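Local coordinates for protein 3-hydroxyisobutyryl-CoA hydrolase (Mycobacterium thermoresistibile, PDB 4HDT) that probably hydrolyses 3-hydroxy-2-methylpropanoyl-CoA to 3-hydroxy-2-methylpropanoate and coenzyme A, and carries zinc ions bound at several sites in the crystal, at residues Tyr77-Ala80 / Glu86-Arg89; Arg89-Glu94 / Arg294-Ser299; Pro141-Gly146 / Pro266-Val271; Leu273-Arg278 / Ala337-Val342. All blocks are in the same frame, centred on the assembly; numbering follows the deposited sequence.

Contact 1 (Tyr77-Ala80 / Glu86-Arg89); sequences YHSA and EARR. With ZN (zinc ion), chain E; ZN (zinc ion), chain D.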
loop_
_atom_site.group_PDB
_atom_site.type_symbol
_atom_site.label_atom_id
_atom_site.label_comp_id
_atom_site.label_asym_id
_atom_site.label_seq_id
_atom_site.Cartn_x
_atom_site.Cartn_y
_atom_site.Cartn_z
ATOM N N TYR A 77 -14.426 -6.971 6.849
ATOM C CA TYR A 77 -15.164 -8.223 6.723
ATOM C C TYR A 77 -16.552 -8.074 7.320
ATOM O O TYR A 77 -17.556 -8.359 6.657
ATOM C CB TYR A 77 -14.350 -9.333 7.391
ATOM C CG TYR A 77 -14.997 -10.714 7.509
ATOM C CD1 TYR A 77 -15.269 -11.478 6.377
ATOM C CD2 TYR A 77 -15.225 -11.276 8.753
ATOM C CE1 TYR A 77 -15.805 -12.744 6.472
ATOM C CE2 TYR A 77 -15.783 -12.530 8.875
ATOM C CZ TYR A 77 -16.062 -13.267 7.734
ATOM O OH TYR A 77 -16.607 -14.518 7.861
ATOM N N HIS A 78 -16.636 -7.581 8.546
ATOM C CA HIS A 78 -17.963 -7.393 9.145
ATOM C C HIS A 78 -18.837 -6.430 8.350
ATOM O O HIS A 78 -20.056 -6.633 8.239
ATOM C CB HIS A 78 -17.835 -6.966 10.604
ATOM C CG HIS A 78 -17.238 -8.030 11.477
ATOM N ND1 HIS A 78 -16.874 -7.803 12.783
ATOM C CD2 HIS A 78 -16.907 -9.320 11.216
ATOM C CE1 HIS A 78 -16.361 -8.904 13.298
ATOM N NE2 HIS A 78 -16.358 -9.836 12.362
ATOM N N SER A 79 -18.228 -5.380 7.781
ATOM C CA SER A 79 -19.008 -4.442 6.980
ATOM C C SER A 79 -19.516 -5.030 5.661
ATOM O O SER A 79 -20.648 -4.798 5.249
ATOM C CB SER A 79 -18.178 -3.165 6.711
ATOM O OG SER A 79 -18.944 -2.190 6.043
ATOM N N ALA A 80 -18.653 -5.778 4.987
ATOM C CA ALA A 80 -19.011 -6.419 3.719
ATOM C C ALA A 80 -20.140 -7.413 3.893
ATOM O O ALA A 80 -20.962 -7.560 3.002
ATOM C CB ALA A 80 -17.802 -7.108 3.094
ATOM N N GLU A 86 -19.603 1.157 6.815
ATOM C CA GLU A 86 -18.340 1.481 7.490
ATOM C C GLU A 86 -17.147 1.330 6.580
ATOM O O GLU A 86 -16.239 2.142 6.629
ATOM C CB GLU A 86 -18.130 0.642 8.754
ATOM C CG GLU A 86 -16.715 0.660 9.346
ATOM C CD GLU A 86 -16.285 1.980 9.986
ATOM O OE1 GLU A 86 -17.058 2.931 10.148
ATOM O OE2 GLU A 86 -15.065 2.077 10.291
ATOM N N ALA A 87 -17.137 0.277 5.764
ATOM C CA ALA A 87 -16.049 0.135 4.815
ATOM C C ALA A 87 -15.976 1.348 3.877
ATOM O O ALA A 87 -14.894 1.905 3.668
ATOM C CB ALA A 87 -16.158 -1.143 4.003
ATOM N N ARG A 88 -17.095 1.741 3.297
ATOM C CA ARG A 88 -17.068 2.898 2.412
ATOM C C ARG A 88 -16.650 4.189 3.117
ATOM O O ARG A 88 -15.866 4.997 2.585
ATOM C CB ARG A 88 -18.397 3.075 1.704
ATOM C CG ARG A 88 -18.668 1.953 0.719
ATOM C CD ARG A 88 -19.854 2.306 -0.146
ATOM N NE ARG A 88 -21.060 2.264 0.648
ATOM C CZ ARG A 88 -21.796 1.175 0.844
ATOM N NH1 ARG A 88 -21.485 0.030 0.250
ATOM N NH2 ARG A 88 -22.867 1.262 1.610
ATOM N N ARG A 89 -17.131 4.399 4.330
ATOM C CA ARG A 89 -16.759 5.605 5.014
ATOM C C ARG A 89 -15.278 5.575 5.378
ATOM O O ARG A 89 -14.591 6.590 5.296
ATOM C CB ARG A 89 -17.582 5.803 6.262
ATOM C CG ARG A 89 -17.337 7.172 6.899
ATOM C CD ARG A 89 -17.743 8.349 5.988
ATOM N NE ARG A 89 -16.908 9.516 6.248
ATOM C CZ ARG A 89 -17.100 10.740 5.747
ATOM N NH1 ARG A 89 -18.148 11.003 4.958
ATOM N NH2 ARG A 89 -16.245 11.725 6.062
HETATM ZN ZN ZN E . -16.938 -6.180 14.059
HETATM ZN ZN ZN D . -16.352 4.485 11.088
HETATM O O HOH W 1 -20.883 -1.416 7.715
#
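The end of helix 73-81 lies beside the start of helix 85-103, with the CA atoms of Ser79 and Ala87 5.9 Å apart. Ser79 carries the contact. With chi1 at -175° its hydroxyl points away from the Ser79 amide and across to the second helix, where OG accepts a nearly straight hydrogen bond from Ala87 N at 3.1 Å (164°). The methyl of Ala87 sits alongside, its CB 3.6 Å from Ser79 OG. A water completes the join: it lies 2.7 Å from Ser79 OG and accepts from Glu86 N at 3.0 Å. Two amides in the first turn of the second helix thus find oxygen partners, one directly and one through the water. Leu300 packs on Ala80 and Ala87. The side chain of Glu86 bends away from the first helix, and its OE1 binds a zinc ion at 1.9 Å together with ND1 of His35. On the other helix the exposed His78 binds a second zinc ion through ND1 at 2.1 Å. This is a short connection between consecutive helices of the crotonase-like domain, bridged by a serine hydroxyl and flanked by two separate zinc sites.

Contact 2 (Arg89-Glu94 / Arg294-Ser299); sequences RFWFDE and RVSCAS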
loop_
_atom_site.group_PDB
_atom_site.type_symbol
_atom_site.label_atom_id
_atom_site.label_comp_id
_atom_site.label_asym_id
_atom_site.label_seq_id
_atom_site.Cartn_x
_atom_site.Cartn_y
_atom_site.Cartn_z
ATOM N N ARG A 89 -17.131 4.399 4.330
ATOM C CA ARG A 89 -16.759 5.605 5.014
ATOM C C ARG A 89 -15.278 5.575 5.378
ATOM O O ARG A 89 -14.591 6.590 5.296
ATOM C CB ARG A 89 -17.582 5.803 6.262
ATOM C CG ARG A 89 -17.337 7.172 6.899
ATOM C CD ARG A 89 -17.743 8.349 5.988
ATOM N NE ARG A 89 -16.908 9.516 6.248
ATOM C CZ ARG A 89 -17.100 10.740 5.747
ATOM N NH1 ARG A 89 -18.148 11.003 4.958
ATOM N NH2 ARG A 89 -16.245 11.725 6.062
ATOM N N PHE A 90 -14.809 4.414 5.816
ATOM C CA PHE A 90 -13.387 4.235 6.147
ATOM C C PHE A 90 -12.534 4.587 4.918
ATOM O O PHE A 90 -11.592 5.369 5.019
ATOM C CB PHE A 90 -13.100 2.793 6.640
ATOM C CG PHE A 90 -11.631 2.482 6.773
ATOM C CD1 PHE A 90 -10.888 2.999 7.812
ATOM C CD2 PHE A 90 -11.004 1.719 5.820
ATOM C CE1 PHE A 90 -9.538 2.719 7.958
ATOM C CE2 PHE A 90 -9.654 1.442 5.919
ATOM C CZ PHE A 90 -8.901 1.972 6.992
ATOM N N TRP A 91 -12.866 3.988 3.794
ATOM C CA TRP A 91 -12.072 4.212 2.569
ATOM C C TRP A 91 -12.171 5.670 2.138
ATOM O O TRP A 91 -11.185 6.239 1.659
ATOM C CB TRP A 91 -12.541 3.293 1.465
ATOM C CG TRP A 91 -12.186 1.872 1.637
ATOM C CD1 TRP A 91 -11.061 1.391 2.198
ATOM C CD2 TRP A 91 -12.940 0.743 1.219
ATOM N NE1 TRP A 91 -11.053 0.023 2.173
ATOM C CE2 TRP A 91 -12.205 -0.406 1.567
ATOM C CE3 TRP A 91 -14.163 0.584 0.584
ATOM C CZ2 TRP A 91 -12.669 -1.723 1.279
ATOM C CZ3 TRP A 91 -14.622 -0.712 0.283
ATOM C CH2 TRP A 91 -13.890 -1.840 0.647
ATOM N N PHE A 92 -13.346 6.267 2.251
ATOM C CA PHE A 92 -13.509 7.681 1.912
ATOM C C PHE A 92 -12.514 8.548 2.705
ATOM O O PHE A 92 -11.770 9.343 2.139
ATOM C CB PHE A 92 -14.972 8.093 2.167
ATOM C CG PHE A 92 -15.384 9.390 1.552
ATOM C CD1 PHE A 92 -15.253 10.570 2.234
ATOM C CD2 PHE A 92 -15.962 9.412 0.303
ATOM C CE1 PHE A 92 -15.652 11.781 1.666
ATOM C CE2 PHE A 92 -16.355 10.599 -0.281
ATOM C CZ PHE A 92 -16.190 11.785 0.397
ATOM N N ASP A 93 -12.477 8.393 4.017
ATOM C CA ASP A 93 -11.583 9.139 4.883
ATOM C C ASP A 93 -10.111 8.729 4.682
ATOM O O ASP A 93 -9.214 9.570 4.689
ATOM C CB ASP A 93 -11.989 8.960 6.352
ATOM C CG ASP A 93 -13.275 9.692 6.701
ATOM O OD1 ASP A 93 -13.643 10.721 6.034
ATOM O OD2 ASP A 93 -13.957 9.274 7.683
ATOM N N GLU A 94 -9.872 7.435 4.479
ATOM C CA GLU A 94 -8.507 6.960 4.311
ATOM C C GLU A 94 -7.885 7.477 3.021
ATOM O O GLU A 94 -6.748 7.942 3.036
ATOM C CB GLU A 94 -8.452 5.436 4.314
ATOM C CG GLU A 94 -7.038 4.862 4.246
ATOM C CD GLU A 94 -7.038 3.360 4.151
ATOM O OE1 GLU A 94 -7.929 2.838 3.449
ATOM O OE2 GLU A 94 -6.165 2.691 4.742
ATOM N N ARG A 294 -14.005 3.358 -6.557
ATOM C CA ARG A 294 -15.021 2.593 -7.318
ATOM C C ARG A 294 -14.736 1.091 -7.212
ATOM O O ARG A 294 -15.635 0.292 -6.959
ATOM C CB ARG A 294 -15.050 2.981 -8.802
ATOM C CG ARG A 294 -15.507 4.421 -9.034
ATOM C CD ARG A 294 -15.376 4.801 -10.500
ATOM N NE ARG A 294 -16.151 5.974 -10.860
ATOM C CZ ARG A 294 -16.277 6.446 -12.113
ATOM N NH1 ARG A 294 -15.639 5.855 -13.128
ATOM N NH2 ARG A 294 -17.034 7.513 -12.353
ATOM N N VAL A 295 -13.470 0.719 -7.377
ATOM C CA VAL A 295 -13.070 -0.689 -7.335
ATOM C C VAL A 295 -13.317 -1.294 -5.952
ATOM O O VAL A 295 -13.885 -2.398 -5.847
ATOM C CB VAL A 295 -11.613 -0.856 -7.790
ATOM C CG1 VAL A 295 -11.053 -2.249 -7.552
ATOM C CG2 VAL A 295 -11.473 -0.482 -9.284
ATOM N N SER A 296 -12.914 -0.578 -4.900
ATOM C CA SER A 296 -13.128 -1.065 -3.525
ATOM C C SER A 296 -14.618 -1.223 -3.217
ATOM O O SER A 296 -15.028 -2.227 -2.680
ATOM C CB SER A 296 -12.443 -0.169 -2.499
ATOM O OG SER A 296 -11.023 -0.126 -2.720
ATOM N N CYS A 297 -15.407 -0.214 -3.579
ATOM C CA CYS A 297 -16.854 -0.266 -3.406
ATOM C C CYS A 297 -17.458 -1.471 -4.112
ATOM O O CYS A 297 -18.327 -2.160 -3.543
ATOM C CB CYS A 297 -17.483 1.004 -3.921
ATOM S SG CYS A 297 -17.294 2.432 -2.815
ATOM N N ALA A 298 -17.035 -1.713 -5.352
ATOM C CA ALA A 298 -17.516 -2.878 -6.103
ATOM C C ALA A 298 -17.129 -4.194 -5.399
ATOM O O ALA A 298 -17.972 -5.126 -5.307
ATOM C CB ALA A 298 -16.992 -2.836 -7.535
ATOM N N SER A 299 -15.905 -4.252 -4.882
ATOM C CA SER A 299 -15.424 -5.453 -4.208
ATOM C C SER A 299 -16.295 -5.805 -2.974
ATOM O O SER A 299 -16.420 -6.980 -2.611
ATOM C CB SER A 299 -13.971 -5.316 -3.800
ATOM O OG SER A 299 -13.908 -4.607 -2.589
#
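Trp91 on helix 85-103 packs against Ser296 on helix 285-299 in a buried contact between two antiparallel helices, which joins an early part of the crotonase-like domain to its C-terminal helices. The segment axes approach to 10.8 Å at 165°, a distance that the indole bridges. A chi1 of -72° carries the indole across to the other helix, where Ser296 CB sits on one face of the six-membered ring in a CH-pi contact, 3.6 Å from the centroid and 13° off the normal. The carbonyl of the same serine nears the far end of the indole, Ser296 O lying 3.4 Å from Trp91 CZ3. That oxygen also accepts a short bond of 2.6 Å from Ser299 OG, three residues further along the same helix. Phe147 and Tyr95 also meet the indole ring. Elsewhere on helix 85-103, Arg89 NE bonds Asp93 OD2 and Arg89 NH2 adds a salt bridge to Asp93 OD1 at 2.8 Å, weak as a hydrogen bond; OD2 also bonds NE2 of the zinc ligand His35. No hydrogen bond crosses between the segments: an aromatic face holds the helices, while Ser296 OG and Ser296 O find hydrogen bonds with Tyr95, Glu292 and Ser299 instead.

Contact 3 (Pro141-Gly146 / Pro266-Val271); sequences PEVGIG and PIALSV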
loop_
_atom_site.group_PDB
_atom_site.type_symbol
_atom_site.label_atom_id
_atom_site.label_comp_id
_atom_site.label_asym_id
_atom_site.label_seq_id
_atom_site.Cartn_x
_atom_site.Cartn_y
_atom_site.Cartn_z
ATOM N N PRO A 141 -0.597 -6.988 -0.844
ATOM C CA PRO A 141 -1.027 -8.395 -0.916
ATOM C C PRO A 141 -2.533 -8.635 -1.118
ATOM O O PRO A 141 -3.029 -9.775 -0.936
ATOM C CB PRO A 141 -0.620 -8.872 0.464
ATOM C CG PRO A 141 -1.005 -7.730 1.312
ATOM C CD PRO A 141 -0.613 -6.505 0.545
ATOM N N GLU A 142 -3.211 -7.592 -1.572
ATOM C CA GLU A 142 -4.664 -7.534 -1.648
ATOM C C GLU A 142 -5.283 -8.697 -2.423
ATOM O O GLU A 142 -6.310 -9.231 -2.068
ATOM C CB GLU A 142 -5.078 -6.187 -2.246
ATOM C CG GLU A 142 -4.915 -5.021 -1.251
ATOM C CD GLU A 142 -3.528 -4.434 -1.126
ATOM O OE1 GLU A 142 -2.587 -4.854 -1.845
ATOM O OE2 GLU A 142 -3.375 -3.420 -0.359
ATOM N N VAL A 143 -4.665 -9.113 -3.530
ATOM C CA VAL A 143 -5.273 -10.186 -4.334
ATOM C C VAL A 143 -5.401 -11.524 -3.600
ATOM O O VAL A 143 -6.189 -12.378 -3.988
ATOM C CB VAL A 143 -4.501 -10.405 -5.648
ATOM C CG1 VAL A 143 -4.633 -9.207 -6.569
ATOM C CG2 VAL A 143 -3.010 -10.746 -5.447
ATOM N N GLY A 144 -4.618 -11.693 -2.544
ATOM C CA GLY A 144 -4.703 -12.848 -1.699
ATOM C C GLY A 144 -5.945 -12.911 -0.821
ATOM O O GLY A 144 -6.250 -14.000 -0.250
ATOM N N ILE A 145 -6.635 -11.782 -0.689
ATOM C CA ILE A 145 -7.925 -11.772 0.042
ATOM C C ILE A 145 -9.068 -11.359 -0.883
ATOM O O ILE A 145 -10.135 -10.908 -0.420
ATOM C CB ILE A 145 -7.884 -10.892 1.326
ATOM C CG1 ILE A 145 -7.441 -9.442 1.050
ATOM C CG2 ILE A 145 -6.999 -11.545 2.392
ATOM C CD1 ILE A 145 -7.884 -8.435 2.109
ATOM N N GLY A 146 -8.889 -11.480 -2.190
ATOM C CA GLY A 146 -9.956 -11.122 -3.105
ATOM C C GLY A 146 -10.196 -9.640 -3.269
ATOM O O GLY A 146 -11.288 -9.249 -3.708
ATOM N N PRO A 266 -9.024 -15.149 -8.936
ATOM C CA PRO A 266 -9.059 -14.795 -10.381
ATOM C C PRO A 266 -9.654 -13.430 -10.711
ATOM O O PRO A 266 -9.044 -12.660 -11.445
ATOM C CB PRO A 266 -9.859 -15.940 -11.006
ATOM C CG PRO A 266 -9.476 -17.116 -10.141
ATOM C CD PRO A 266 -9.444 -16.548 -8.729
ATOM N N ILE A 267 -10.793 -13.080 -10.100
ATOM C CA ILE A 267 -11.397 -11.789 -10.395
ATOM C C ILE A 267 -10.523 -10.655 -9.847
ATOM O O ILE A 267 -10.273 -9.684 -10.551
ATOM C CB ILE A 267 -12.864 -11.682 -9.925
ATOM C CG1 ILE A 267 -13.522 -10.403 -10.452
ATOM C CG2 ILE A 267 -12.954 -11.748 -8.404
ATOM C CD1 ILE A 267 -13.558 -10.277 -11.957
ATOM N N ALA A 268 -9.973 -10.821 -8.654
ATOM C CA ALA A 268 -9.109 -9.762 -8.090
ATOM C C ALA A 268 -7.832 -9.543 -8.944
ATOM O O ALA A 268 -7.438 -8.417 -9.179
ATOM C CB ALA A 268 -8.758 -10.053 -6.651
ATOM N N LEU A 269 -7.234 -10.630 -9.394
ATOM C CA LEU A 269 -6.062 -10.576 -10.279
ATOM C C LEU A 269 -6.407 -9.786 -11.527
ATOM O O LEU A 269 -5.642 -8.910 -11.926
ATOM C CB LEU A 269 -5.596 -11.973 -10.718
ATOM C CG LEU A 269 -4.837 -12.752 -9.648
ATOM C CD1 LEU A 269 -4.820 -14.246 -10.020
ATOM C CD2 LEU A 269 -3.452 -12.167 -9.357
ATOM N N SER A 270 -7.557 -10.104 -12.114
ATOM C CA SER A 270 -7.982 -9.504 -13.387
ATOM C C SER A 270 -8.251 -8.016 -13.214
ATOM O O SER A 270 -7.897 -7.199 -14.061
ATOM C CB SER A 270 -9.209 -10.223 -13.929
ATOM O OG SER A 270 -8.972 -11.623 -14.066
ATOM N N VAL A 271 -8.891 -7.672 -12.117
ATOM C CA VAL A 271 -9.210 -6.271 -11.867
ATOM C C VAL A 271 -7.922 -5.507 -11.532
ATOM O O VAL A 271 -7.758 -4.337 -11.910
ATOM C CB VAL A 271 -10.281 -6.122 -10.791
ATOM C CG1 VAL A 271 -10.522 -4.660 -10.468
ATOM C CG2 VAL A 271 -11.598 -6.792 -11.204
#
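Pro266 O, in the first turn of the helix whose Ala268 and Leu269 meet Val143 and Gly146, is gripped by two donors from one residue: Ser270 OG at 2.8 Å and Ser270 N at 3.0 Å, reaching it from opposite faces of the carbonyl plane. The contact sets a 3-10 turn at 142-144, in the loop that follows strand 137-139 of the crotonase-like domain, against the start of helix 266-279. Val143 makes the side-chain contacts from the loop. Its chi1 of -67° places CG1 beside its backbone N and over the helix backbone, where it lies 3.9 Å from Ala268 O and 4.2 Å from Ala268 CB. The other branch goes to Leu269, the two side chains crossing at about a right angle with Val143 CG2 4.2 Å from Leu269 CD2. Everything across the interface is apolar or backbone, and no hydrogen bond joins the two segments. Polar help comes from next door: Ser265, just ahead of the helix, shares a backbone hydrogen bond with Val143, and its OG accepts from Ala268 N. Gly146, with phi at +74°, brings bare main chain close to the helix just beyond the 3-10 turn, and the methyl CB of Ala268 rests 3.7 Å from Gly146 C.

Contact 4 (Leu273-Arg278 / Ala337-Val342); sequences LESVRR and AYFAPV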
loop_
_atom_site.group_PDB
_atom_site.type_symbol
_atom_site.label_atom_id
_atom_site.label_comp_id
_atom_site.label_asym_id
_atom_site.label_seq_id
_atom_site.Cartn_x
_atom_site.Cartn_y
_atom_site.Cartn_z
ATOM N N LEU A 273 -4.827 -6.187 -12.677
ATOM C CA LEU A 273 -4.142 -5.923 -13.933
ATOM C C LEU A 273 -4.750 -4.718 -14.657
ATOM O O LEU A 273 -4.026 -3.806 -15.096
ATOM C CB LEU A 273 -4.140 -7.162 -14.826
ATOM C CG LEU A 273 -3.447 -7.036 -16.197
ATOM C CD1 LEU A 273 -1.999 -6.605 -15.993
ATOM C CD2 LEU A 273 -3.530 -8.372 -16.936
ATOM N N GLU A 274 -6.065 -4.677 -14.724
ATOM C CA GLU A 274 -6.746 -3.567 -15.406
ATOM C C GLU A 274 -6.548 -2.249 -14.646
ATOM O O GLU A 274 -6.365 -1.196 -15.276
ATOM C CB GLU A 274 -8.221 -3.872 -15.589
ATOM C CG GLU A 274 -8.995 -2.834 -16.367
ATOM C CD GLU A 274 -8.678 -2.787 -17.852
ATOM O OE1 GLU A 274 -8.101 -3.746 -18.443
ATOM O OE2 GLU A 274 -8.999 -1.735 -18.439
ATOM N N SER A 275 -6.561 -2.313 -13.311
ATOM C CA SER A 275 -6.399 -1.103 -12.502
ATOM C C SER A 275 -5.035 -0.471 -12.719
ATOM O O SER A 275 -4.901 0.742 -12.866
ATOM C CB SER A 275 -6.594 -1.426 -11.018
ATOM O OG SER A 275 -7.946 -1.764 -10.786
ATOM N N VAL A 276 -3.981 -1.299 -12.726
ATOM C CA VAL A 276 -2.641 -0.759 -12.854
ATOM C C VAL A 276 -2.473 -0.171 -14.257
ATOM O O VAL A 276 -1.900 0.906 -14.431
ATOM C CB VAL A 276 -1.574 -1.828 -12.507
ATOM C CG1 VAL A 276 -0.181 -1.306 -12.825
ATOM C CG2 VAL A 276 -1.654 -2.222 -11.061
ATOM N N ARG A 277 -2.989 -0.862 -15.253
ATOM C CA ARG A 277 -2.915 -0.340 -16.617
ATOM C C ARG A 277 -3.668 0.969 -16.797
ATOM O O ARG A 277 -3.158 1.889 -17.442
ATOM C CB ARG A 277 -3.412 -1.383 -17.566
ATOM C CG ARG A 277 -2.411 -2.477 -17.715
ATOM C CD ARG A 277 -2.978 -3.402 -18.736
ATOM N NE ARG A 277 -2.091 -4.506 -18.906
ATOM C CZ ARG A 277 -2.444 -5.632 -19.519
ATOM N NH1 ARG A 277 -3.680 -5.809 -19.997
ATOM N NH2 ARG A 277 -1.561 -6.576 -19.605
ATOM N N ARG A 278 -4.857 1.085 -16.209
ATOM C CA ARG A 278 -5.613 2.352 -16.268
ATOM C C ARG A 278 -4.925 3.462 -15.464
ATOM O O ARG A 278 -4.829 4.578 -15.927
ATOM C CB ARG A 278 -7.052 2.155 -15.772
ATOM C CG ARG A 278 -7.933 1.350 -16.718
ATOM C CD ARG A 278 -9.360 1.329 -16.260
ATOM N NE ARG A 278 -10.152 0.399 -17.045
ATOM C CZ ARG A 278 -11.482 0.437 -17.150
ATOM N NH1 ARG A 278 -12.204 1.402 -16.584
ATOM N NH2 ARG A 278 -12.089 -0.477 -17.884
ATOM N N ALA A 337 -17.297 -4.281 -14.450
ATOM C CA ALA A 337 -18.232 -3.978 -13.334
ATOM C C ALA A 337 -17.549 -3.312 -12.135
ATOM O O ALA A 337 -18.177 -2.553 -11.416
ATOM C CB ALA A 337 -18.930 -5.247 -12.889
ATOM N N TYR A 338 -16.264 -3.567 -11.921
ATOM C CA TYR A 338 -15.561 -2.978 -10.787
ATOM C C TYR A 338 -15.256 -1.502 -10.965
ATOM O O TYR A 338 -14.949 -0.812 -10.003
ATOM C CB TYR A 338 -14.278 -3.727 -10.483
ATOM C CG TYR A 338 -14.462 -5.028 -9.733
ATOM C CD1 TYR A 338 -14.968 -6.157 -10.365
ATOM C CD2 TYR A 338 -14.033 -5.139 -8.427
ATOM C CE1 TYR A 338 -15.107 -7.366 -9.677
ATOM C CE2 TYR A 338 -14.125 -6.340 -7.733
ATOM C CZ TYR A 338 -14.663 -7.448 -8.357
ATOM O OH TYR A 338 -14.727 -8.629 -7.661
ATOM N N PHE A 339 -15.384 -0.995 -12.193
ATOM C CA PHE A 339 -15.045 0.378 -12.521
ATOM C C PHE A 339 -16.283 1.237 -12.702
ATOM O O PHE A 339 -16.161 2.387 -13.096
ATOM C CB PHE A 339 -14.153 0.397 -13.777
ATOM C CG PHE A 339 -12.843 -0.282 -13.567
ATOM C CD1 PHE A 339 -11.783 0.412 -13.031
ATOM C CD2 PHE A 339 -12.663 -1.632 -13.874
ATOM C CE1 PHE A 339 -10.573 -0.221 -12.777
ATOM C CE2 PHE A 339 -11.457 -2.261 -13.645
ATOM C CZ PHE A 339 -10.416 -1.568 -13.093
ATOM N N ALA A 340 -17.447 0.706 -12.327
ATOM C CA ALA A 340 -18.688 1.452 -12.440
ATOM C C ALA A 340 -18.695 2.679 -11.529
ATOM O O ALA A 340 -18.120 2.672 -10.406
ATOM C CB ALA A 340 -19.871 0.563 -12.138
ATOM N N PRO A 341 -19.332 3.760 -12.014
ATOM C CA PRO A 341 -19.576 4.934 -11.171
ATOM C C PRO A 341 -20.287 4.585 -9.896
ATOM O O PRO A 341 -21.121 3.678 -9.878
ATOM C CB PRO A 341 -20.550 5.778 -12.007
ATOM C CG PRO A 341 -20.277 5.403 -13.410
ATOM C CD PRO A 341 -19.762 3.979 -13.405
ATOM N N VAL A 342 -20.008 5.352 -8.857
ATOM C CA VAL A 342 -20.695 5.205 -7.583
ATOM C C VAL A 342 -21.180 6.589 -7.149
ATOM O O VAL A 342 -20.752 7.590 -7.705
ATOM C CB VAL A 342 -19.766 4.580 -6.529
ATOM C CG1 VAL A 342 -19.343 3.187 -6.979
ATOM C CG2 VAL A 342 -18.573 5.487 -6.217
#
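Phe339 supplies the whole packed side of this contact, its ring wedged against three side chains of helix 266-279. Ser275 OG comes in at the ring edge, 3.4 Å from Phe339 CZ, while keeping a hydrogen bond to Val271 O within its own helix. The aliphatic part of Glu274 leans on the neighbouring corner of the ring, with CG 3.7 Å from Phe339 CE2. Over one face lies Arg278, whose side chain, extended from CG to NE (chi2 -173°), reaches outward across the ring, from the CE1 side toward CB. The planes are 23° apart and the centres 4.1 Å apart, a stacked cation-pi pair displaced toward the CB end of Phe339; there Arg278 NH1 stands 3.5 Å from Phe339 CG. Glu274 and Arg278 form an i to i+4 salt bridge on the surface of helix 266-279, one of the C-terminal helices of the crotonase-like fold: Arg278 NE donates to Glu274 OE2 at 2.8 Å, nearly straight at 172°, in the guanidinium plane and on the anti lone pair of the carboxylate. This bond, with a second salt bridge from NH2 to Glu336, should fix the rotation of the guanidinium and keep it flat on the ring. Val271 and Val295 also touch Phe339, which places the loop after helix 332-336 in the groove between helices 266-279 and 285-299. Phe339 and Ser275 are buried there, whereas Glu274 and Arg278 stay partly exposed to solvent, and the chain leaves past Ala340 with exposed Pro341 leaning on Arg294.

Overall arrangement
Contacts 2, 3 and 4 are bound together by helices 266-279 and 285-299. Contacts 3 and 4 use successive parts of the first, and Val295 of contact 2 meets Val271 of contact 3 (CG1 to CG1 3.8 Å). Tyr338 of contact 4 packs on Ile267, Val271 and Ala298. Contact 1 shares Arg89 and helix 85-103 with contact 2, their centres about 9 Å apart, yet its centre lies about 18 Å from that of contact 3. Contacts 1, 2 and 3 are buried; 2 rests on an indole face, 3 on aliphatic side chains, and 1 on a serine hydrogen bond, with zinc ions bound by residues of both its segments. Contact 4 is partly buried and mixes charge with an aromatic ring.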